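Local coordinates for archaeal flagellar ATP-binding protein FlaH (Methanocaldococcus jannaschii DSM 2661, PDB 4WIA), which probably binds and hydrolyses ATP as a component of the archaellum, with a suggested regulatory role in assembling this archaeal flagellum, at residues A[146-149]-A[150-153]; A[108-111]-A[112-116]; A[9-12]-A[13-16]. All coordinates share one frame; numbering follows the deposited sequence.

Interaction 1. Residues A[146-149]-A[150-153]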
loop_
_atom_site.group_PDB
_atom_site.type_symbol
_atom_site.label_atom_id
_atom_site.label_comp_id
_atom_site.label_asym_id
_atom_site.label_seq_id
_atom_site.Cartn_x
_atom_site.Cartn_y
_atom_site.Cartn_z
HETATM N N MSE A 146 -21.234 0.461 -26.819
HETATM C CA MSE A 146 -20.131 1.440 -26.720
HETATM C C MSE A 146 -20.621 2.697 -26.059
HETATM O O MSE A 146 -19.970 3.255 -25.206
HETATM C CB MSE A 146 -19.467 1.764 -28.071
HETATM C CG MSE A 146 -18.721 0.582 -28.705
HETATM SE SE MSE A 146 -17.354 -0.332 -27.624
HETATM C CE MSE A 146 -17.483 0.894 -26.088
ATOM N N ALA A 147 -21.784 3.155 -26.461
ATOM C CA ALA A 147 -22.368 4.374 -25.886
ATOM C C ALA A 147 -22.595 4.202 -24.397
ATOM O O ALA A 147 -22.386 5.128 -23.630
ATOM C CB ALA A 147 -23.679 4.718 -26.601
ATOM N N PHE A 148 -23.022 3.012 -23.999
ATOM C CA PHE A 148 -23.229 2.729 -22.606
ATOM C C PHE A 148 -21.914 2.755 -21.821
ATOM O O PHE A 148 -21.816 3.349 -20.741
ATOM C CB PHE A 148 -23.891 1.357 -22.463
ATOM C CG PHE A 148 -23.836 0.837 -21.054
ATOM C CD1 PHE A 148 -24.711 1.329 -20.100
ATOM C CD2 PHE A 148 -22.822 -0.015 -20.661
ATOM C CE1 PHE A 148 -24.650 0.914 -18.803
ATOM C CE2 PHE A 148 -22.749 -0.456 -19.344
ATOM C CZ PHE A 148 -23.672 0.012 -18.405
ATOM N N PHE A 149 -20.908 2.059 -22.340
ATOM C CA PHE A 149 -19.539 2.110 -21.718
ATOM C C PHE A 149 -18.999 3.542 -21.594
ATOM O O PHE A 149 -18.429 3.902 -20.559
ATOM C CB PHE A 149 -18.528 1.258 -22.492
ATOM C CG PHE A 149 -18.677 -0.227 -22.294
ATOM C CD1 PHE A 149 -19.427 -0.761 -21.273
ATOM C CD2 PHE A 149 -18.060 -1.083 -23.181
ATOM C CE1 PHE A 149 -19.560 -2.107 -21.136
ATOM C CE2 PHE A 149 -18.162 -2.446 -23.033
ATOM C CZ PHE A 149 -18.898 -2.961 -21.998
ATOM N N LYS A 150 -19.188 4.337 -22.635
ATOM C CA LYS A 150 -18.804 5.765 -22.590
ATOM C C LYS A 150 -19.483 6.570 -21.464
ATOM O O LYS A 150 -18.895 7.459 -20.873
ATOM C CB LYS A 150 -19.060 6.443 -23.956
ATOM C CG LYS A 150 -18.025 6.053 -24.997
ATOM C CD LYS A 150 -16.582 6.152 -24.504
ATOM C CE LYS A 150 -15.695 5.649 -25.645
ATOM N NZ LYS A 150 -14.372 6.255 -25.804
ATOM N N ARG A 151 -20.720 6.214 -21.194
ATOM C CA ARG A 151 -21.527 6.786 -20.145
ATOM C C ARG A 151 -20.934 6.394 -18.790
ATOM O O ARG A 151 -20.743 7.235 -17.918
ATOM C CB ARG A 151 -22.960 6.222 -20.339
ATOM C CG ARG A 151 -24.091 7.203 -20.372
ATOM C CD ARG A 151 -25.093 6.896 -21.520
ATOM N NE ARG A 151 -25.783 5.592 -21.385
ATOM C CZ ARG A 151 -26.266 4.836 -22.386
ATOM N NH1 ARG A 151 -26.833 3.658 -22.103
ATOM N NH2 ARG A 151 -26.180 5.232 -23.663
ATOM N N ILE A 152 -20.523 5.148 -18.643
ATOM C CA ILE A 152 -19.882 4.726 -17.389
ATOM C C ILE A 152 -18.454 5.312 -17.212
ATOM O O ILE A 152 -18.096 5.771 -16.111
ATOM C CB ILE A 152 -19.831 3.208 -17.296
ATOM C CG1 ILE A 152 -21.219 2.604 -17.378
ATOM C CG2 ILE A 152 -19.107 2.768 -16.047
ATOM C CD1 ILE A 152 -22.093 2.826 -16.170
ATOM N N THR A 153 -17.642 5.304 -18.257
ATOM C CA THR A 153 -16.276 5.884 -18.141
ATOM C C THR A 153 -16.329 7.366 -17.922
ATOM O O THR A 153 -15.449 7.931 -17.283
ATOM C CB THR A 153 -15.352 5.558 -19.334
ATOM O OG1 THR A 153 -15.947 5.939 -20.578
ATOM C CG2 THR A 153 -15.095 4.086 -19.384
#
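Phe148 and Ile152, one helical turn apart, make the main apolar contact of this stretch. Ile152 CG1 lies over one face of the Phe148 ring, 4.1 Å from its centroid and 25° off the ring normal, a CH-pi contact displaced toward the rim, where CG1 comes 3.7 Å from Phe148 CZ. The ring reaches this place because CG of Phe148 stands anti to the backbone N (chi1 166°), which swings it toward the following turn. Arg151 meets Phe148 differently. Arg151 NH1 sits at the ring edge, 3.7 Å from Phe148 CD1, with the guanidinium plane almost perpendicular to the ring, while one guanidinium face lies across Phe148 CA. This is van der Waals contact at an edge and not a cation-pi stack. Were Phe148 an alanine, Ile152 CG1 would probably lose the ring beneath it, and NH1 of Arg151 would lose the ring edge at its side. The backbone bonds are those of an alpha-helix: Lys150 N gives to Met146 O (2.9 Å), Arg151 N to Ala147 O, Ile152 N to Phe148 O, and Thr153 N to Phe149 O (2.8 Å). The amine of Lys150 turns away to Ser179 O. In the fold, helix 142-153 packs through Phe149 on Ile159 and Cys161 of strand 158-163 and on Leu29 of strand 29-33, while Phe148, on the side of helix 108-114, meets Tyr119 edge-to-face.

Interaction 2. Residues A[108-111]-A[112-116]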
loop_
_atom_site.group_PDB
_atom_site.type_symbol
_atom_site.label_atom_id
_atom_site.label_comp_id
_atom_site.label_asym_id
_atom_site.label_seq_id
_atom_site.Cartn_x
_atom_site.Cartn_y
_atom_site.Cartn_z
ATOM N N PHE A 108 -27.064 -11.380 -23.476
ATOM C CA PHE A 108 -25.880 -11.103 -22.683
ATOM C C PHE A 108 -25.668 -9.625 -22.522
ATOM O O PHE A 108 -25.406 -9.143 -21.428
ATOM C CB PHE A 108 -24.673 -11.753 -23.335
ATOM C CG PHE A 108 -24.698 -13.251 -23.249
ATOM C CD1 PHE A 108 -24.738 -13.868 -22.005
ATOM C CD2 PHE A 108 -24.746 -14.044 -24.403
ATOM C CE1 PHE A 108 -24.771 -15.243 -21.892
ATOM C CE2 PHE A 108 -24.777 -15.427 -24.291
ATOM C CZ PHE A 108 -24.764 -16.028 -23.024
ATOM N N LEU A 109 -25.828 -8.898 -23.611
ATOM C CA LEU A 109 -25.564 -7.466 -23.609
ATOM C C LEU A 109 -26.522 -6.653 -22.751
ATOM O O LEU A 109 -26.144 -5.660 -22.138
ATOM C CB LEU A 109 -25.535 -6.958 -25.064
ATOM C CG LEU A 109 -24.420 -7.612 -25.921
ATOM C CD1 LEU A 109 -24.279 -6.876 -27.242
ATOM C CD2 LEU A 109 -23.054 -7.707 -25.244
ATOM N N LYS A 110 -27.773 -7.067 -22.726
ATOM C CA LYS A 110 -28.760 -6.474 -21.834
ATOM C C LYS A 110 -28.355 -6.671 -20.368
ATOM O O LYS A 110 -28.363 -5.720 -19.606
ATOM C CB LYS A 110 -30.106 -7.107 -22.132
ATOM C CG LYS A 110 -31.226 -6.643 -21.215
ATOM C CD LYS A 110 -32.534 -7.313 -21.559
ATOM C CE LYS A 110 -33.535 -7.083 -20.449
ATOM N NZ LYS A 110 -34.906 -7.429 -20.883
ATOM N N LYS A 111 -27.961 -7.894 -19.998
ATOM C CA LYS A 111 -27.436 -8.182 -18.638
ATOM C C LYS A 111 -26.225 -7.319 -18.266
ATOM O O LYS A 111 -26.125 -6.768 -17.166
ATOM C CB LYS A 111 -27.026 -9.655 -18.513
ATOM C CG LYS A 111 -28.179 -10.626 -18.298
ATOM C CD LYS A 111 -28.227 -11.210 -16.866
ATOM C CE LYS A 111 -29.145 -12.417 -16.697
ATOM N NZ LYS A 111 -30.575 -12.149 -16.345
ATOM N N VAL A 112 -25.295 -7.230 -19.198
ATOM C CA VAL A 112 -24.132 -6.393 -19.023
ATOM C C VAL A 112 -24.512 -4.938 -18.735
ATOM O O VAL A 112 -23.900 -4.290 -17.888
ATOM C CB VAL A 112 -23.232 -6.459 -20.294
ATOM C CG1 VAL A 112 -22.265 -5.276 -20.372
ATOM C CG2 VAL A 112 -22.503 -7.783 -20.320
HETATM N N MSE A 113 -25.490 -4.416 -19.475
HETATM C CA MSE A 113 -25.814 -2.992 -19.358
HETATM C C MSE A 113 -26.639 -2.715 -18.126
HETATM O O MSE A 113 -26.644 -1.599 -17.625
HETATM C CB MSE A 113 -26.452 -2.430 -20.607
HETATM C CG MSE A 113 -25.560 -2.679 -21.812
HETATM SE SE MSE A 113 -26.313 -2.038 -23.512
HETATM C CE MSE A 113 -27.187 -0.422 -22.766
ATOM N N GLU A 114 -27.322 -3.727 -17.621
ATOM C CA GLU A 114 -28.350 -3.532 -16.594
ATOM C C GLU A 114 -27.966 -3.954 -15.187
ATOM O O GLU A 114 -28.629 -3.598 -14.232
ATOM C CB GLU A 114 -29.584 -4.303 -16.975
ATOM C CG GLU A 114 -30.293 -3.793 -18.191
ATOM C CD GLU A 114 -31.590 -4.537 -18.448
ATOM O OE1 GLU A 114 -31.812 -5.647 -17.906
ATOM O OE2 GLU A 114 -32.355 -4.040 -19.254
ATOM N N THR A 115 -26.907 -4.709 -15.030
ATOM C CA THR A 115 -26.588 -5.134 -13.688
ATOM C C THR A 115 -25.799 -4.058 -12.905
ATOM O O THR A 115 -24.586 -3.880 -13.108
ATOM C CB THR A 115 -25.827 -6.463 -13.706
ATOM O OG1 THR A 115 -26.444 -7.338 -14.629
ATOM C CG2 THR A 115 -25.827 -7.108 -12.339
ATOM N N ARG A 116 -26.475 -3.390 -11.981
ATOM C CA ARG A 116 -25.914 -2.267 -11.226
ATOM C C ARG A 116 -24.669 -2.631 -10.506
ATOM O O ARG A 116 -23.754 -1.813 -10.381
ATOM C CB ARG A 116 -26.866 -1.799 -10.137
ATOM C CG ARG A 116 -28.237 -1.367 -10.590
ATOM C CD ARG A 116 -29.126 -1.255 -9.358
ATOM N NE ARG A 116 -30.125 -0.217 -9.427
ATOM C CZ ARG A 116 -31.075 -0.031 -8.501
ATOM N NH1 ARG A 116 -31.131 -0.813 -7.408
ATOM N NH2 ARG A 116 -31.986 0.939 -8.679
#
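Val112 N binds Phe108 O at 2.9 Å in a regular helical turn, and Val112 CG2 rests beside the same carbonyl; its side chain also touches Leu132 of helix 129-134. Next comes selenomethionine Met113, whose N bonds to Leu109 O at 3.0 Å. With CG set anti to its own carbonyl carbon (chi1 -56°), the chain folds back along the helix and Met113 CG lies 3.1 Å from Leu109 O. Glu114 N makes only weak bonds, to Lys110 O and Lys111 O, consistent with the helix ending here. Its carboxylate lies obliquely across the extended chain of Lys110, with Glu114 OE1 3.4 Å from Lys110 CE. The charges do not close into a salt bridge, since Lys110 NZ stays 4.5 Å from Glu114 OE2, although attraction probably still favours the pairing. At Thr115, Lys111 O is gripped twice, by Thr115 N at 3.1 Å and by Thr115 OG1 at 2.6 Å, the two donors arriving from opposite faces of the carbonyl plane. The arrangement forms the C-terminal end of helix 108-114, where Thr115 is the first residue to leave helical phi/psi.

Interaction 3. Residues A[9-12]-A[13-16]. With SO4 (sulfate ion), chain D.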
loop_
_atom_site.group_PDB
_atom_site.type_symbol
_atom_site.label_atom_id
_atom_site.label_comp_id
_atom_site.label_asym_id
_atom_site.label_seq_id
_atom_site.Cartn_x
_atom_site.Cartn_y
_atom_site.Cartn_z
ATOM N N ILE A 9 -1.432 0.985 -10.615
ATOM C CA ILE A 9 -1.361 -0.433 -10.773
ATOM C C ILE A 9 0.012 -0.990 -10.279
ATOM O O ILE A 9 0.322 -2.167 -10.524
ATOM C CB ILE A 9 -1.550 -0.835 -12.249
ATOM C CG1 ILE A 9 -0.571 -0.083 -13.137
ATOM C CG2 ILE A 9 -2.956 -0.540 -12.707
ATOM C CD1 ILE A 9 0.148 -0.950 -14.132
ATOM N N ASP A 10 0.753 -0.182 -9.545
ATOM C CA ASP A 10 2.117 -0.493 -9.178
ATOM C C ASP A 10 2.299 -1.759 -8.386
ATOM O O ASP A 10 1.661 -1.944 -7.402
ATOM C CB ASP A 10 2.643 0.597 -8.268
ATOM C CG ASP A 10 2.402 1.962 -8.774
ATOM O OD1 ASP A 10 1.519 2.216 -9.571
ATOM O OD2 ASP A 10 3.111 2.823 -8.335
ATOM N N LEU A 11 3.259 -2.570 -8.785
ATOM C CA LEU A 11 3.764 -3.655 -7.982
ATOM C C LEU A 11 5.274 -3.639 -7.877
ATOM O O LEU A 11 5.982 -3.187 -8.783
ATOM C CB LEU A 11 3.342 -4.973 -8.640
ATOM C CG LEU A 11 1.861 -5.215 -8.859
ATOM C CD1 LEU A 11 1.659 -6.556 -9.517
ATOM C CD2 LEU A 11 1.108 -5.212 -7.550
ATOM N N SER A 12 5.791 -4.199 -6.790
ATOM C CA SER A 12 7.204 -4.287 -6.626
ATOM C C SER A 12 7.857 -5.095 -7.752
ATOM O O SER A 12 8.951 -4.768 -8.188
ATOM C CB SER A 12 7.562 -4.921 -5.285
ATOM O OG SER A 12 7.274 -4.095 -4.180
ATOM N N ARG A 13 7.205 -6.156 -8.170
ATOM C CA ARG A 13 7.821 -7.182 -8.968
ATOM C C ARG A 13 7.975 -6.816 -10.415
ATOM O O ARG A 13 8.643 -7.510 -11.138
ATOM C CB ARG A 13 7.004 -8.450 -8.908
ATOM C CG ARG A 13 5.732 -8.428 -9.758
ATOM C CD ARG A 13 4.905 -9.662 -9.497
ATOM N NE ARG A 13 4.261 -9.566 -8.192
ATOM C CZ ARG A 13 3.533 -10.530 -7.625
ATOM N NH1 ARG A 13 3.292 -11.661 -8.278
ATOM N NH2 ARG A 13 3.024 -10.352 -6.427
ATOM N N ASP A 14 7.363 -5.761 -10.885
ATOM C CA ASP A 14 7.577 -5.363 -12.235
ATOM C C ASP A 14 7.500 -3.855 -12.349
ATOM O O ASP A 14 7.143 -3.174 -11.425
ATOM C CB ASP A 14 6.614 -6.064 -13.234
ATOM C CG ASP A 14 5.161 -5.645 -13.085
ATOM O OD1 ASP A 14 4.872 -4.421 -13.023
ATOM O OD2 ASP A 14 4.272 -6.562 -13.080
ATOM N N ASP A 15 7.856 -3.349 -13.506
ATOM C CA ASP A 15 7.750 -1.905 -13.782
ATOM C C ASP A 15 6.684 -1.575 -14.860
ATOM O O ASP A 15 6.797 -0.611 -15.583
ATOM C CB ASP A 15 9.149 -1.366 -14.166
ATOM C CG ASP A 15 9.649 -1.892 -15.511
ATOM O OD1 ASP A 15 9.038 -2.757 -16.134
ATOM O OD2 ASP A 15 10.609 -1.347 -16.030
ATOM N N LEU A 16 5.618 -2.349 -14.916
ATOM C CA LEU A 16 4.543 -2.095 -15.882
ATOM C C LEU A 16 3.947 -0.693 -15.719
ATOM O O LEU A 16 3.619 -0.055 -16.713
ATOM C CB LEU A 16 3.438 -3.117 -15.785
ATOM C CG LEU A 16 2.360 -3.008 -16.893
ATOM C CD1 LEU A 16 2.930 -3.199 -18.290
ATOM C CD2 LEU A 16 1.245 -3.998 -16.678
HETATM S S SO4 D . 4.322 -7.123 -5.284
HETATM O O1 SO4 D . 5.170 -7.545 -4.148
HETATM O O2 SO4 D . 5.042 -7.365 -6.555
HETATM O O3 SO4 D . 3.062 -7.898 -5.276
HETATM O O4 SO4 D . 4.014 -5.680 -5.160
HETATM O O HOH W 1 4.315 -2.032 -11.720
#
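A type I beta turn from Leu11 to Asp14, in the loop between strand 6-7 and helix 16-19, binds a sulfate ion, probably from the crystallisation liquor. From the turn itself, two backbone amides and the Arg13 side chain hold it. Ser12 N binds O4 of the sulfate at 2.8 Å. Arg13 contributes its N and its NE to sulfate O2, the latter at 2.9 Å, and its NH2 to O3 at 2.7 Å and nearly straight (165°). The sulfur lies in the guanidinium plane, at its edge, so NE and NH2 offer a forked pair of donors. CG of Arg13 sits between its own N and carbonyl carbon (chi1 76°), and together with the bend at chi3 this brings the NE and NH2 edge of the group round to the sulfate, next to the Leu11 side chain. Leu11 runs side by side with Arg13, its CD1 4.2 Å from Arg13 NE, and Lys84 and Arg55 of the third subunit complete the sulfate site. Farther along, a water that accepts from Leu11 N lies within hydrogen-bonding distance of Asp14 OD1, while Asp14 OD2 is salt-bridged to Arg46. Ile9 CD1 and Leu16 CG meet across the loop at 4.1 Å. Asp14 OD1 accepts from Leu16 N, two residues on, at 2.9 Å, closing an Asx turn that leads into helix 16-19.

Along the chain interaction 3 comes first, then interaction 2, then interaction 1. Interactions 1 and 2 are neighbours, their centres 12 Å apart: helices 108-114 and 142-153 pack together, with Phe148 CE1 3.4 Å from Met113 O and Phe149 CE1 4.2 Å from Val112 CG1. Helix 142-153 in turn lies against strands 29-33 and 158-163 of the mixed sheet, while helix 108-114 packs against both helix 142-153 and helix 129-134. Interaction 3 is remote, its centre 29 Å from interaction 1 and 33 Å from interaction 2, which lies across the chain's centre. The helical pair thus belongs to the packing of the P-loop NTPase-like fold, whereas the sulfate-bound turn lies at a subunit interface.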